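Local coordinates for protein Arf-GAP (Mus musculus, PDB 5C79) that binds phosphatidylinositol 4,5-bisphosphate through its PH domain and probably stimulates GTP hydrolysis by the small GTPase Arf1, at residues L101-N105 with R106-F110. Numbering follows the deposited sequence.
With PBU ((2R)-3-{[(R)-hydroxy{[(1R,2R,3S,4R,5R,6S)-2,3,6-trihydroxy-4,5-bis(phosphonooxy)cyclohexyl]oxy}phosphoryl]oxy}propane-1 ,2-diyl dibutanoate), chain C.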
ATOM      1  N   LEU A 101       4.609  -4.631  -0.618  1.00 18.12           N
ATOM      2  CA  LEU A 101       5.249  -3.374  -1.036  1.00 18.52           C
ATOM      3  C   LEU A 101       6.698  -3.370  -0.596  1.00 19.00           C
ATOM      4  O   LEU A 101       7.033  -3.305   0.611  1.00 20.74           O
ATOM      5  CB  LEU A 101       4.510  -2.161  -0.487  1.00 18.65           C
ATOM      6  CG  LEU A 101       4.965  -0.825  -1.067  1.00 18.84           C
ATOM      7  CD1 LEU A 101       4.618  -0.705  -2.539  1.00 20.13           C
ATOM      8  CD2 LEU A 101       4.301   0.275  -0.297  1.00 20.86           C
ATOM      9  N   ILE A 102       7.578  -3.518  -1.589  1.00 19.62           N
ATOM     10  CA  ILE A 102       9.010  -3.610  -1.348  1.00 20.50           C
ATOM     11  C   ILE A 102       9.564  -2.188  -1.326  1.00 19.23           C
ATOM     12  O   ILE A 102       9.512  -1.461  -2.317  1.00 19.44           O
ATOM     13  CB  ILE A 102       9.723  -4.441  -2.442  1.00 22.92           C
ATOM     14  CG1 ILE A 102       9.039  -5.807  -2.561  1.00 25.62           C
ATOM     15  CG2 ILE A 102      11.199  -4.609  -2.097  1.00 23.49           C
ATOM     16  CD1 ILE A 102       9.399  -6.570  -3.815  1.00 29.21           C
ATOM     17  N   SER A 103      10.058  -1.779  -0.170  1.00 20.84           N
ATOM     18  CA  SER A 103      10.758  -0.511  -0.057  1.00 21.93           C
ATOM     19  C   SER A 103      12.255  -0.779   0.110  1.00 21.19           C
ATOM     20  O   SER A 103      12.688  -1.887   0.328  1.00 21.38           O
ATOM     21  CB  SER A 103      10.189   0.361   1.076  1.00 25.66           C
ATOM     22  OG  SER A 103      10.642  -0.069   2.325  1.00 29.65           O
ATOM     23  N   HIS A 104      13.030   0.289   0.065  1.00 23.54           N
ATOM     24  CA  HIS A 104      14.489   0.130   0.096  1.00 24.91           C
ATOM     25  C   HIS A 104      15.038  -0.585   1.344  1.00 27.18           C
ATOM     26  O   HIS A 104      16.036  -1.287   1.264  1.00 25.81           O
ATOM     27  CB  HIS A 104      15.146   1.476  -0.110  1.00 26.32           C
ATOM     28  CG  HIS A 104      14.972   2.406   1.033  1.00 26.36           C
ATOM     29  ND1 HIS A 104      13.833   3.160   1.235  1.00 28.72           N
ATOM     30  CD2 HIS A 104      15.815   2.709   2.041  1.00 27.64           C
ATOM     31  CE1 HIS A 104      13.997   3.900   2.315  1.00 29.96           C
ATOM     32  NE2 HIS A 104      15.186   3.632   2.824  1.00 26.59           N
ATOM     33  N   ASN A 105      14.356  -0.433   2.473  1.00 26.39           N
ATOM     34  CA  ASN A 105      14.839  -1.018   3.738  1.00 26.70           C
ATOM     35  C   ASN A 105      13.865  -1.961   4.450  1.00 27.69           C
ATOM     36  O   ASN A 105      14.101  -2.363   5.570  1.00 26.16           O
ATOM     37  CB  ASN A 105      15.309   0.103   4.671  1.00 28.78           C
ATOM     38  CG  ASN A 105      14.177   1.012   5.141  1.00 30.87           C
ATOM     39  OD1 ASN A 105      13.010   0.762   4.884  1.00 34.90           O
ATOM     40  ND2 ASN A 105      14.529   2.089   5.851  1.00 31.44           N
ATOM     41  N   ARG A 106      12.769  -2.288   3.786  1.00 24.63           N
ATOM     42  CA  ARG A 106      11.719  -3.094   4.369  1.00 26.44           C
ATOM     43  C   ARG A 106      10.764  -3.593   3.281  1.00 24.27           C
ATOM     44  O   ARG A 106      10.439  -2.847   2.376  1.00 22.75           O
ATOM     45  CB  ARG A 106      10.909  -2.221   5.338  1.00 28.30           C
ATOM     46  CG  ARG A 106       9.760  -2.956   5.923  1.00 30.85           C
ATOM     47  CD  ARG A 106       9.216  -2.325   7.157  1.00 27.96           C
ATOM     48  NE  ARG A 106       8.159  -3.213   7.634  1.00 29.92           N
ATOM     49  CZ  ARG A 106       7.392  -2.977   8.687  1.00 29.34           C
ATOM     50  NH1 ARG A 106       7.550  -1.895   9.404  1.00 30.64           N
ATOM     51  NH2 ARG A 106       6.442  -3.848   9.009  1.00 37.96           N
ATOM     52  N   THR A 107      10.229  -4.788   3.464  1.00 24.45           N
ATOM     53  CA  THR A 107       9.075  -5.234   2.668  1.00 23.99           C
ATOM     54  C   THR A 107       7.832  -5.254   3.556  1.00 23.51           C
ATOM     55  O   THR A 107       7.815  -5.938   4.551  1.00 24.88           O
ATOM     56  CB  THR A 107       9.336  -6.599   2.021  1.00 26.44           C
ATOM     57  OG1 THR A 107      10.400  -6.444   1.075  1.00 26.31           O
ATOM     58  CG2 THR A 107       8.114  -7.108   1.284  1.00 27.21           C
ATOM     59  N   TYR A 108       6.829  -4.475   3.188  1.00 20.31           N
ATOM     60  CA  TYR A 108       5.530  -4.501   3.825  1.00 20.08           C
ATOM     61  C   TYR A 108       4.673  -5.609   3.238  1.00 18.34           C
ATOM     62  O   TYR A 108       4.633  -5.768   2.010  1.00 21.56           O
ATOM     63  CB  TYR A 108       4.849  -3.160   3.642  1.00 20.68           C
ATOM     64  CG  TYR A 108       5.403  -2.066   4.489  1.00 21.57           C
ATOM     65  CD1 TYR A 108       6.466  -1.263   4.036  1.00 23.10           C
ATOM     66  CD2 TYR A 108       4.858  -1.798   5.739  1.00 21.76           C
ATOM     67  CE1 TYR A 108       6.969  -0.247   4.845  1.00 23.81           C
ATOM     68  CE2 TYR A 108       5.348  -0.762   6.525  1.00 24.80           C
ATOM     69  CZ  TYR A 108       6.420  -0.016   6.091  1.00 23.89           C
ATOM     70  OH  TYR A 108       6.832   1.038   6.907  1.00 23.59           O
ATOM     71  N   HIS A 109       4.008  -6.393   4.093  1.00 17.72           N
ATOM     72  CA  HIS A 109       3.084  -7.436   3.624  1.00 17.96           C
ATOM     73  C   HIS A 109       1.698  -6.917   3.905  1.00 17.26           C
ATOM     74  O   HIS A 109       1.333  -6.763   5.076  1.00 17.53           O
ATOM     75  CB  HIS A 109       3.271  -8.773   4.327  1.00 20.52           C
ATOM     76  CG  HIS A 109       4.672  -9.252   4.266  1.00 23.25           C
ATOM     77  ND1 HIS A 109       5.274  -9.598   3.076  1.00 25.23           N
ATOM     78  CD2 HIS A 109       5.627  -9.354   5.217  1.00 25.31           C
ATOM     79  CE1 HIS A 109       6.525  -9.950   3.303  1.00 26.10           C
ATOM     80  NE2 HIS A 109       6.768  -9.808   4.594  1.00 26.52           N
ATOM     81  N   PHE A 110       0.938  -6.652   2.845  1.00 15.94           N
ATOM     82  CA  PHE A 110      -0.407  -6.095   2.978  1.00 16.79           C
ATOM     83  C   PHE A 110      -1.453  -7.091   2.522  1.00 18.25           C
ATOM     84  O   PHE A 110      -1.168  -7.990   1.732  1.00 18.97           O
ATOM     85  CB  PHE A 110      -0.579  -4.830   2.133  1.00 16.78           C
ATOM     86  CG  PHE A 110       0.188  -3.628   2.628  1.00 16.94           C
ATOM     87  CD1 PHE A 110      -0.055  -3.080   3.887  1.00 17.54           C
ATOM     88  CD2 PHE A 110       1.150  -3.018   1.825  1.00 16.65           C
ATOM     89  CE1 PHE A 110       0.614  -1.955   4.311  1.00 18.21           C
ATOM     90  CE2 PHE A 110       1.831  -1.895   2.244  1.00 16.54           C
ATOM     91  CZ  PHE A 110       1.580  -1.355   3.501  1.00 18.48           C
TER
HETATM   92  P1  PBU C 800       1.563  -5.320  18.884  1.00 46.95           P
HETATM   93  P4  PBU C 800       5.943  -3.434  12.501  1.00 37.29           P
HETATM   94  P5  PBU C 800       2.660  -0.145  14.052  1.00 31.91           P
HETATM   95  C3' PBU C 800       2.117  -6.976  20.815  1.00 58.50           C
HETATM   96  C2' PBU C 800       3.528  -7.262  21.270  1.00 64.65           C
HETATM   97  O2' PBU C 800       3.897  -8.596  20.874  1.00 62.72           O
HETATM   98  C1' PBU C 800       3.627  -6.946  22.770  1.00 69.42           C
HETATM   99  O1' PBU C 800       4.873  -6.301  22.991  1.00 72.26           O
HETATM  100  C1  PBU C 800       2.907  -4.424  16.719  1.00 35.70           C
HETATM  101  O1  PBU C 800       2.787  -4.541  18.140  1.00 42.78           O
HETATM  102  C2  PBU C 800       3.935  -5.420  16.133  1.00 35.88           C
HETATM  103  O2  PBU C 800       5.268  -5.326  16.641  1.00 37.00           O
HETATM  104  C3  PBU C 800       4.091  -5.179  14.665  1.00 35.96           C
HETATM  105  O3  PBU C 800       5.112  -6.063  14.131  1.00 36.95           O
HETATM  106  C4  PBU C 800       4.375  -3.683  14.479  1.00 36.50           C
HETATM  107  O4  PBU C 800       4.501  -3.514  13.124  1.00 33.81           O
HETATM  108  C5  PBU C 800       3.310  -2.710  14.910  1.00 34.06           C
HETATM  109  O5  PBU C 800       3.612  -1.308  14.666  1.00 33.96           O
HETATM  110  C6  PBU C 800       3.187  -2.944  16.387  1.00 35.52           C
HETATM  111  O6  PBU C 800       2.134  -2.102  16.761  1.00 33.03           O
HETATM  112  C7  PBU C 800       3.228  -9.710  21.558  1.00 67.79           C
HETATM  113  O7  PBU C 800       2.090 -10.036  21.264  1.00 64.53           O
HETATM  114  C8  PBU C 800       3.996 -10.498  22.595  1.00 69.41           C
HETATM  115  C9  PBU C 800       4.763 -11.589  21.869  1.00 69.75           C
HETATM  116  C10 PBU C 800       5.563 -10.961  20.749  1.00 70.48           C
HETATM  117  C11 PBU C 800       5.013  -4.965  23.539  1.00 76.42           C
HETATM  118  O11 PBU C 800       4.134  -4.130  23.406  1.00 76.59           O
HETATM  119  C12 PBU C 800       6.281  -4.646  24.283  1.00 80.64           C
HETATM  120  C13 PBU C 800       6.445  -5.682  25.389  1.00 80.47           C
HETATM  121  C14 PBU C 800       7.126  -6.937  24.886  1.00 80.63           C
HETATM  122  O41 PBU C 800       6.587  -4.799  12.292  1.00 35.33           O
HETATM  123  O42 PBU C 800       6.599  -2.394  13.393  1.00 37.36           O
HETATM  124  O43 PBU C 800       5.574  -3.001  11.110  1.00 35.38           O
HETATM  125  O51 PBU C 800       3.751   0.783  13.542  1.00 34.54           O
HETATM  126  O52 PBU C 800       1.976  -0.895  12.915  1.00 33.64           O
HETATM  127  O53 PBU C 800       1.651   0.470  14.927  1.00 27.98           O
HETATM  128  OP1 PBU C 800       2.135  -5.644  20.323  1.00 48.21           O
HETATM  129  OP2 PBU C 800       1.221  -6.556  18.070  1.00 45.84           O
HETATM  130  OP3 PBU C 800       0.466  -4.364  19.272  1.00 36.09           O
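Ser103 OG and Leu101 O both lie near the rim of the Tyr108 ring, close to its plane, while the guanidinium of Arg106 lies over one face, with NE 3.8 Å above the ring centre. Phe110, two residues on, takes Leu101 CB at its edge, 3.8 Å from CE2. These rings belong to a beta hairpin of the PH domain, strands 98-103 and 106-111, and illustrate how such a hairpin can serve core and ligand site at once. Its frame is the antiparallel hydrogen-bonded pair Leu101 and Tyr108, with Tyr108 N donating to Leu101 O at 2.8 Å and Leu101 N donating back to Tyr108 O. Leu101, Tyr108 and Phe110 turn inward, where Leu68, Ile70 and Leu82, from strands 67-70 and 80-83 across the core, meet them; Ile102 and Thr107 lie side by side on the other face, Ile102 CG2 3.8 Å from Thr107 OG1.

Arg106 leaves the hairpin with CG anti to its own N (chi1 177°) and an extended chain as far as NE, which carries the guanidinium across Tyr108 to the bound phosphoinositide. There its edge meets a phosphate oxygen: NH1 makes a weak hydrogen bond to O43, and NH2 comes so close to the same oxygen, 2.4 Å, that the exact length is doubtful. Lys47, Arg53 and Arg59 also bind the lipid. An alanine in place of Arg106 would probably leave O43 without this charged partner and strip the cover from that face of Tyr108. Near the turn, the carbonyl of Arg106 is gripped twice by one residue. Ser103 N approaches nearly along the C=O axis, and Ser103 OG, placed between its own N and carbonyl carbon (chi1 78°), donates in the carbonyl plane to a lone pair of Arg106 O at 2.8 Å.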